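Long-range contacts in programmed cell death 6-interacting protein (Homo sapiens, PDB 5WA1), which helps sort cargo into multivesicular bodies and takes part in cytokinesis, membrane repair and apoptosis, and is seen here as its Bro1 domain: residues 91-96 with 364-369; 97-102 with 374-379. All blocks are in the same frame, centred on the assembly; numbering follows the deposited sequence.

Contact 1. Residues 91-96 with 364-369; sequences RYYDQI and VNVPIS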
ATOM      1  N   ARG A  91      14.123   5.506 -10.001  1.00 56.41           N
ATOM      2  CA  ARG A  91      14.984   6.329 -10.840  1.00 55.82           C
ATOM      3  C   ARG A  91      14.370   6.535 -12.219  1.00 66.36           C
ATOM      4  O   ARG A  91      14.400   7.648 -12.760  1.00 58.30           O
ATOM      5  CB  ARG A  91      16.368   5.692 -10.956  1.00 57.53           C
ATOM      6  CG  ARG A  91      17.320   6.492 -11.840  1.00 65.15           C
ATOM      7  CD  ARG A  91      18.573   5.707 -12.205  1.00 71.99           C
ATOM      8  NE  ARG A  91      19.305   6.359 -13.290  1.00 80.86           N
ATOM      9  CZ  ARG A  91      20.335   5.821 -13.935  1.00 81.53           C
ATOM     10  NH1 ARG A  91      20.772   4.611 -13.607  1.00 82.42           N
ATOM     11  NH2 ARG A  91      20.928   6.494 -14.913  1.00 77.72           N
ATOM     12  N   TYR A  92      13.799   5.478 -12.802  1.00 54.65           N
ATOM     13  CA  TYR A  92      13.219   5.623 -14.133  1.00 62.77           C
ATOM     14  C   TYR A  92      11.987   6.524 -14.105  1.00 58.81           C
ATOM     15  O   TYR A  92      11.755   7.276 -15.058  1.00 60.22           O
ATOM     16  CB  TYR A  92      12.896   4.246 -14.720  1.00 56.46           C
ATOM     17  CG  TYR A  92      12.228   4.289 -16.075  1.00 59.34           C
ATOM     18  CD1 TYR A  92      12.903   4.784 -17.189  1.00 62.62           C
ATOM     19  CD2 TYR A  92      10.921   3.846 -16.243  1.00 57.82           C
ATOM     20  CE1 TYR A  92      12.294   4.834 -18.430  1.00 72.46           C
ATOM     21  CE2 TYR A  92      10.300   3.894 -17.487  1.00 60.51           C
ATOM     22  CZ  TYR A  92      10.993   4.389 -18.574  1.00 67.36           C
ATOM     23  OH  TYR A  92      10.393   4.443 -19.811  1.00 64.96           O
ATOM     24  N   TYR A  93      11.205   6.491 -13.020  1.00 57.56           N
ATOM     25  CA  TYR A  93      10.095   7.432 -12.893  1.00 52.52           C
ATOM     26  C   TYR A  93      10.594   8.868 -12.807  1.00 55.20           C
ATOM     27  O   TYR A  93      10.038   9.763 -13.455  1.00 60.97           O
ATOM     28  CB  TYR A  93       9.238   7.097 -11.666  1.00 49.77           C
ATOM     29  CG  TYR A  93       8.063   8.030 -11.507  1.00 57.22           C
ATOM     30  CD1 TYR A  93       6.921   7.872 -12.279  1.00 49.40           C
ATOM     31  CD2 TYR A  93       8.098   9.079 -10.593  1.00 63.32           C
ATOM     32  CE1 TYR A  93       5.841   8.724 -12.142  1.00 57.20           C
ATOM     33  CE2 TYR A  93       7.017   9.937 -10.446  1.00 58.50           C
ATOM     34  CZ  TYR A  93       5.894   9.754 -11.223  1.00 60.06           C
ATOM     35  OH  TYR A  93       4.818  10.605 -11.087  1.00 69.94           O
ATOM     36  N   ASP A  94      11.639   9.111 -12.013  1.00 64.63           N
ATOM     37  CA  ASP A  94      12.211  10.452 -11.935  1.00 62.90           C
ATOM     38  C   ASP A  94      12.697  10.925 -13.299  1.00 67.04           C
ATOM     39  O   ASP A  94      12.506  12.091 -13.663  1.00 69.42           O
ATOM     40  CB  ASP A  94      13.366  10.485 -10.932  1.00 70.51           C
ATOM     41  CG  ASP A  94      12.898  10.430  -9.490  1.00 85.93           C
ATOM     42  OD1 ASP A  94      11.689  10.626  -9.243  1.00 89.05           O
ATOM     43  OD2 ASP A  94      13.748  10.201  -8.602  1.00 88.00           O
ATOM     44  N   GLN A  95      13.325  10.035 -14.068  1.00 69.34           N
ATOM     45  CA  GLN A  95      13.908  10.454 -15.336  1.00 70.88           C
ATOM     46  C   GLN A  95      12.825  10.858 -16.330  1.00 71.63           C
ATOM     47  O   GLN A  95      12.948  11.889 -16.999  1.00 83.90           O
ATOM     48  CB  GLN A  95      14.789   9.340 -15.899  1.00 67.18           C
ATOM     49  CG  GLN A  95      15.774   9.810 -16.963  1.00 81.65           C
ATOM     50  CD  GLN A  95      16.661  10.939 -16.479  1.00 81.96           C
ATOM     51  OE1 GLN A  95      17.703  10.709 -15.861  1.00 79.95           O
ATOM     52  NE2 GLN A  95      16.250  12.172 -16.760  1.00 82.19           N
ATOM     53  N   ILE A  96      11.743  10.081 -16.410  1.00 72.51           N
ATOM     54  CA  ILE A  96      10.664  10.385 -17.347  1.00 73.28           C
ATOM     55  C   ILE A  96       9.982  11.702 -16.985  1.00 74.19           C
ATOM     56  O   ILE A  96       9.688  12.527 -17.862  1.00 77.97           O
ATOM     57  CB  ILE A  96       9.662   9.222 -17.396  1.00 79.10           C
ATOM     58  CG1 ILE A  96      10.360   7.937 -17.852  1.00 81.83           C
ATOM     59  CG2 ILE A  96       8.496   9.560 -18.307  1.00 78.33           C
ATOM     60  CD1 ILE A  96      10.917   7.995 -19.251  1.00 89.79           C
ATOM     61  N   VAL A 364       4.150  12.073  -3.752  1.00 65.74           N
ATOM     62  CA  VAL A 364       5.251  11.835  -4.672  1.00 61.96           C
ATOM     63  C   VAL A 364       5.821  13.193  -5.079  1.00 69.13           C
ATOM     64  O   VAL A 364       5.111  14.058  -5.601  1.00 71.12           O
ATOM     65  CB  VAL A 364       4.821  10.974  -5.875  1.00 63.87           C
ATOM     66  CG1 VAL A 364       3.950   9.827  -5.412  1.00 53.69           C
ATOM     67  CG2 VAL A 364       4.128  11.763  -6.962  1.00 78.68           C
ATOM     68  N   ASN A 365       7.090  13.410  -4.746  1.00 67.14           N
ATOM     69  CA  ASN A 365       7.787  14.660  -5.040  1.00 71.54           C
ATOM     70  C   ASN A 365       9.094  14.273  -5.712  1.00 78.86           C
ATOM     71  O   ASN A 365      10.051  13.881  -5.036  1.00 80.95           O
ATOM     72  CB  ASN A 365       8.031  15.490  -3.785  1.00 78.74           C
ATOM     73  CG  ASN A 365       6.744  15.969  -3.142  1.00 86.63           C
ATOM     74  OD1 ASN A 365       5.875  16.536  -3.809  1.00 90.36           O
ATOM     75  ND2 ASN A 365       6.610  15.736  -1.837  1.00 80.07           N
ATOM     76  N   VAL A 366       9.109  14.346  -7.035  1.00 72.22           N
ATOM     77  CA  VAL A 366      10.308  14.100  -7.819  1.00 82.52           C
ATOM     78  C   VAL A 366      11.408  15.051  -7.362  1.00 92.24           C
ATOM     79  O   VAL A 366      11.201  16.264  -7.331  1.00 88.68           O
ATOM     80  CB  VAL A 366      10.010  14.253  -9.315  1.00 79.60           C
ATOM     81  CG1 VAL A 366      11.275  14.059 -10.141  1.00 81.80           C
ATOM     82  CG2 VAL A 366       8.926  13.271  -9.731  1.00 73.06           C
ATOM     83  N   PRO A 367      12.586  14.507  -7.011  1.00102.81           N
ATOM     84  CA  PRO A 367      12.964  13.092  -7.134  1.00 99.64           C
ATOM     85  C   PRO A 367      12.495  12.182  -5.994  1.00 85.71           C
ATOM     86  O   PRO A 367      12.683  12.504  -4.815  1.00 87.12           O
ATOM     87  CB  PRO A 367      14.492  13.155  -7.163  1.00102.50           C
ATOM     88  CG  PRO A 367      14.812  14.325  -6.291  1.00104.43           C
ATOM     89  CD  PRO A 367      13.712  15.330  -6.528  1.00104.48           C
ATOM     90  N   ILE A 368      11.887  11.042  -6.349  1.00 77.08           N
ATOM     91  CA  ILE A 368      11.554  10.035  -5.342  1.00 70.31           C
ATOM     92  C   ILE A 368      12.637   8.971  -5.210  1.00 72.38           C
ATOM     93  O   ILE A 368      12.602   8.181  -4.255  1.00 73.17           O
ATOM     94  CB  ILE A 368      10.193   9.352  -5.615  1.00 67.64           C
ATOM     95  CG1 ILE A 368      10.174   8.600  -6.952  1.00 60.34           C
ATOM     96  CG2 ILE A 368       9.059  10.367  -5.562  1.00 67.91           C
ATOM     97  CD1 ILE A 368       8.808   7.947  -7.251  1.00 55.42           C
ATOM     98  N   SER A 369      13.606   8.931  -6.122  1.00 70.70           N
ATOM     99  CA  SER A 369      14.733   8.014  -6.007  1.00 73.63           C
ATOM    100  C   SER A 369      15.909   8.697  -5.312  1.00 82.79           C
ATOM    101  O   SER A 369      16.029   9.925  -5.297  1.00 84.32           O
ATOM    102  CB  SER A 369      15.172   7.512  -7.385  1.00 67.41           C
ATOM    103  OG  SER A 369      15.945   8.489  -8.059  1.00 75.30           O
TER
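Arg91 meets Ser369 through its backbone: Arg91 N lies 3.5 Å from Ser369 CB. Its CB also touches Ser369 OG, while the rest of the extended chain makes no contact with 364-369. Two residues on, Tyr93 points toward that segment from the backbone, and its ring atoms CD2 and CE2 do the touching. CD2 is 3.6 Å from Ile368 CD1, and the neighbouring CE2 is 3.9 Å from Val366 CG2; the Ile368 side chain crosses that of Tyr93 at about a right angle.

Asp94 supplies the polar part of the contact. With its CG beside the backbone N (chi1 -74°), its carboxylate takes three hydrogen bonds from two consecutive residues. Ile368 N donates to the syn lone pair of OD1 at 2.9 Å, with an N-H...O angle of 166°. OD2 accepts twice, from Ser369 N on its syn side and from Ser369 OG on its anti side, each at 2.8 Å and both from the same face of the carboxylate plane. Bonds to both oxygens fix the rotation of this buried group, and three donors would favour its charged form. Pro367, preceded by a cis peptide, passes close by, its CA 3.3 Å from Asp94 OD2.

The C-terminal tail of the Bro1 domain thus lies against helix 83-97, whose other flanks pack on helix 56-75, through Arg91 on Leu70, and on helix 137-157, where Tyr93 touches Leu145.

Contact 2. Residues 97-102 with 374-379; sequences CSIEPK and DLFEKM
Ile99 and Phe376 form the apolar centre of this contact, where the end of the Bro1 domain's C-terminal tail packs on the loop after helix 83-97. The Ile99 CG1 branch stands anti to the carbonyl carbon (chi1 -79°), and CD1 at its end meets two ring atoms of Phe376, CE1 at 3.5 Å and CD1 at 3.6 Å, the two side chains crossing at a slant. The same ring makes an edge-to-face pair with Phe103 and touches Leu42 of helix 39-49.

Asp374 shapes its own segment: OD1 accepts from Phe376 N at 2.9 Å and 171°, an Asx turn with the donor well above the carboxylate plane. OD1 also lies very close to Gln95 NE2, probably a hydrogen bond, though the pair is unusually short. Across the contact, Ser98 CB sits 4.0 Å from Asp374 CG.

Lys102, bent at chi2 (70°) and again at chi4, brings CE to 4.1 Å from Phe376 O, while its NZ stays 5.1 Å from Asp374 OD2, too far for a salt bridge. Met379, extended beyond CG, reaches back with CE 3.9 Å from Lys102 O.

No hydrogen bond joins the two segments, and the buried Ser98 O has no partner in the model; their cohesion therefore rests on van der Waals packing, perhaps helped by the attraction between Lys102 and Asp374.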
ATOM      1  N   CYS A  97       9.710  11.924 -15.696  1.00 74.07           N
ATOM      2  CA  CYS A  97       9.115  13.195 -15.297  1.00 75.95           C
ATOM      3  C   CYS A  97      10.011  14.369 -15.683  1.00 87.91           C
ATOM      4  O   CYS A  97       9.521  15.407 -16.142  1.00 88.61           O
ATOM      5  CB  CYS A  97       8.831  13.193 -13.798  1.00 73.08           C
ATOM      6  SG  CYS A  97       7.625  11.942 -13.312  1.00 77.21           S
ATOM      7  N   SER A  98      11.329  14.210 -15.540  1.00 90.27           N
ATOM      8  CA  SER A  98      12.284  15.274 -15.836  1.00 96.49           C
ATOM      9  C   SER A  98      12.476  15.519 -17.327  1.00110.20           C
ATOM     10  O   SER A  98      13.235  16.422 -17.694  1.00118.44           O
ATOM     11  CB  SER A  98      13.640  14.950 -15.201  1.00 98.12           C
ATOM     12  OG  SER A  98      13.600  15.094 -13.796  1.00101.53           O
ATOM     13  N   ILE A  99      11.811  14.752 -18.188  1.00114.71           N
ATOM     14  CA  ILE A  99      12.034  14.824 -19.618  1.00115.88           C
ATOM     15  C   ILE A  99      10.840  15.401 -20.370  1.00118.01           C
ATOM     16  O   ILE A  99      11.030  16.033 -21.416  1.00116.44           O
ATOM     17  CB  ILE A  99      12.404  13.424 -20.153  1.00122.41           C
ATOM     18  CG1 ILE A  99      13.871  13.135 -19.838  1.00130.72           C
ATOM     19  CG2 ILE A  99      12.128  13.279 -21.641  1.00129.87           C
ATOM     20  CD1 ILE A  99      14.265  11.709 -20.058  1.00133.86           C
ATOM     21  N   GLU A 100       9.622  15.234 -19.849  1.00113.02           N
ATOM     22  CA  GLU A 100       8.433  15.819 -20.465  1.00122.78           C
ATOM     23  C   GLU A 100       8.607  17.278 -20.873  1.00129.32           C
ATOM     24  O   GLU A 100       8.206  17.630 -21.992  1.00130.87           O
ATOM     25  CB  GLU A 100       7.241  15.649 -19.512  1.00127.51           C
ATOM     26  CG  GLU A 100       5.982  16.368 -19.962  1.00135.38           C
ATOM     27  CD  GLU A 100       4.827  16.176 -19.000  1.00138.81           C
ATOM     28  OE1 GLU A 100       5.016  15.493 -17.970  1.00133.84           O
ATOM     29  OE2 GLU A 100       3.732  16.711 -19.277  1.00143.19           O
ATOM     30  N   PRO A 101       9.182  18.167 -20.051  1.00133.47           N
ATOM     31  CA  PRO A 101       9.398  19.540 -20.534  1.00138.89           C
ATOM     32  C   PRO A 101      10.504  19.653 -21.568  1.00147.24           C
ATOM     33  O   PRO A 101      10.398  20.483 -22.480  1.00149.97           O
ATOM     34  CB  PRO A 101       9.746  20.317 -19.253  1.00136.89           C
ATOM     35  CG  PRO A 101       9.293  19.447 -18.127  1.00134.00           C
ATOM     36  CD  PRO A 101       9.486  18.053 -18.614  1.00131.64           C
ATOM     37  N   LYS A 102      11.561  18.843 -21.459  1.00150.86           N
ATOM     38  CA  LYS A 102      12.732  19.025 -22.315  1.00154.21           C
ATOM     39  C   LYS A 102      12.456  18.642 -23.765  1.00156.33           C
ATOM     40  O   LYS A 102      13.101  19.178 -24.675  1.00163.23           O
ATOM     41  CB  LYS A 102      13.916  18.216 -21.778  1.00152.82           C
ATOM     42  CG  LYS A 102      14.754  18.918 -20.710  1.00156.20           C
ATOM     43  CD  LYS A 102      14.007  19.065 -19.390  1.00158.01           C
ATOM     44  CE  LYS A 102      14.926  19.564 -18.286  1.00159.30           C
ATOM     45  NZ  LYS A 102      15.620  20.826 -18.663  1.00162.63           N
ATOM     46  N   ASP A 374      19.540  13.848 -13.238  1.00 98.04           N
ATOM     47  CA  ASP A 374      18.887  13.892 -14.543  1.00105.39           C
ATOM     48  C   ASP A 374      19.920  13.715 -15.648  1.00109.04           C
ATOM     49  O   ASP A 374      20.945  14.399 -15.673  1.00106.53           O
ATOM     50  CB  ASP A 374      18.126  15.213 -14.718  1.00110.01           C
ATOM     51  CG  ASP A 374      17.471  15.357 -16.103  1.00109.28           C
ATOM     52  OD1 ASP A 374      17.313  14.347 -16.821  1.00107.32           O
ATOM     53  OD2 ASP A 374      17.098  16.494 -16.470  1.00108.19           O
ATOM     54  N   LEU A 375      19.644  12.780 -16.562  1.00109.28           N
ATOM     55  CA  LEU A 375      20.536  12.530 -17.685  1.00106.25           C
ATOM     56  C   LEU A 375      20.506  13.655 -18.713  1.00116.17           C
ATOM     57  O   LEU A 375      21.414  13.740 -19.545  1.00111.08           O
ATOM     58  CB  LEU A 375      20.167  11.206 -18.355  1.00 96.61           C
ATOM     59  CG  LEU A 375      20.558   9.921 -17.627  1.00 91.17           C
ATOM     60  CD1 LEU A 375      19.814   8.735 -18.223  1.00 97.02           C
ATOM     61  CD2 LEU A 375      22.057   9.700 -17.699  1.00 93.54           C
ATOM     62  N   PHE A 376      19.490  14.511 -18.677  1.00122.53           N
ATOM     63  CA  PHE A 376      19.352  15.635 -19.594  1.00127.08           C
ATOM     64  C   PHE A 376      19.320  16.952 -18.828  1.00132.33           C
ATOM     65  O   PHE A 376      18.592  17.882 -19.184  1.00134.04           O
ATOM     66  CB  PHE A 376      18.100  15.480 -20.454  1.00127.60           C
ATOM     67  CG  PHE A 376      18.073  14.219 -21.267  1.00126.16           C
ATOM     68  CD1 PHE A 376      17.515  13.060 -20.754  1.00119.67           C
ATOM     69  CD2 PHE A 376      18.603  14.191 -22.547  1.00129.65           C
ATOM     70  CE1 PHE A 376      17.488  11.896 -21.501  1.00119.01           C
ATOM     71  CE2 PHE A 376      18.578  13.031 -23.299  1.00127.41           C
ATOM     72  CZ  PHE A 376      18.019  11.881 -22.774  1.00120.80           C
ATOM     73  N   GLU A 377      20.116  17.039 -17.760  1.00135.17           N
ATOM     74  CA  GLU A 377      20.069  18.212 -16.891  1.00138.87           C
ATOM     75  C   GLU A 377      20.662  19.439 -17.571  1.00137.03           C
ATOM     76  O   GLU A 377      20.178  20.558 -17.369  1.00134.97           O
ATOM     77  CB  GLU A 377      20.803  17.922 -15.583  1.00144.95           C
ATOM     78  CG  GLU A 377      20.726  19.055 -14.576  1.00156.69           C
ATOM     79  CD  GLU A 377      21.480  18.752 -13.299  1.00165.75           C
ATOM     80  OE1 GLU A 377      22.118  17.683 -13.224  1.00167.55           O
ATOM     81  OE2 GLU A 377      21.435  19.586 -12.369  1.00170.81           O
ATOM     82  N   LYS A 378      21.711  19.253 -18.371  1.00134.95           N
ATOM     83  CA  LYS A 378      22.316  20.351 -19.127  1.00136.11           C
ATOM     84  C   LYS A 378      21.592  20.534 -20.462  1.00145.08           C
ATOM     85  O   LYS A 378      22.173  20.424 -21.541  1.00148.59           O
ATOM     86  CB  LYS A 378      23.802  20.092 -19.336  1.00123.65           C
ATOM     87  CG  LYS A 378      24.624  19.984 -18.070  1.00118.71           C
ATOM     88  CD  LYS A 378      26.086  19.797 -18.423  1.00135.06           C
ATOM     89  CE  LYS A 378      26.959  19.633 -17.195  1.00136.52           C
ATOM     90  NZ  LYS A 378      28.396  19.528 -17.584  1.00139.07           N
ATOM     91  N   MET A 379      20.299  20.820 -20.369  1.00144.11           N
ATOM     92  CA  MET A 379      19.470  20.943 -21.562  1.00146.01           C
ATOM     93  C   MET A 379      18.265  21.847 -21.322  1.00148.90           C
ATOM     94  O   MET A 379      18.357  23.068 -21.471  1.00153.48           O
ATOM     95  CB  MET A 379      19.015  19.557 -22.024  1.00141.09           C
ATOM     96  CG  MET A 379      18.249  19.548 -23.329  1.00144.76           C
ATOM     97  SD  MET A 379      18.063  17.876 -23.974  1.00144.38           S
ATOM     98  CE  MET A 379      16.862  18.151 -25.271  1.00144.71           C
TER

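Contacts 1 and 2 have centres about 12 Å apart and follow one another along both lengths of chain: 91-96 runs straight into 97-102, and the tail that passes helix 83-97 at 364-369 goes on to 374-379. Gln95 joins them, its OE1 accepting from Leu375 N at 2.9 Å while its NE2 probably bonds to Asp374 OD1 at an unusually short 2.4 Å; Val366 CG2 packs 4.0 Å from Cys97 SG. Together they fold the C-terminal end of the Bro1 domain back onto its N-terminal helices. Both tail segments fall within the broad C-terminal region mapped for CHMP4 and EIAV p9 interaction, which does not by itself place either contact at the binding surface.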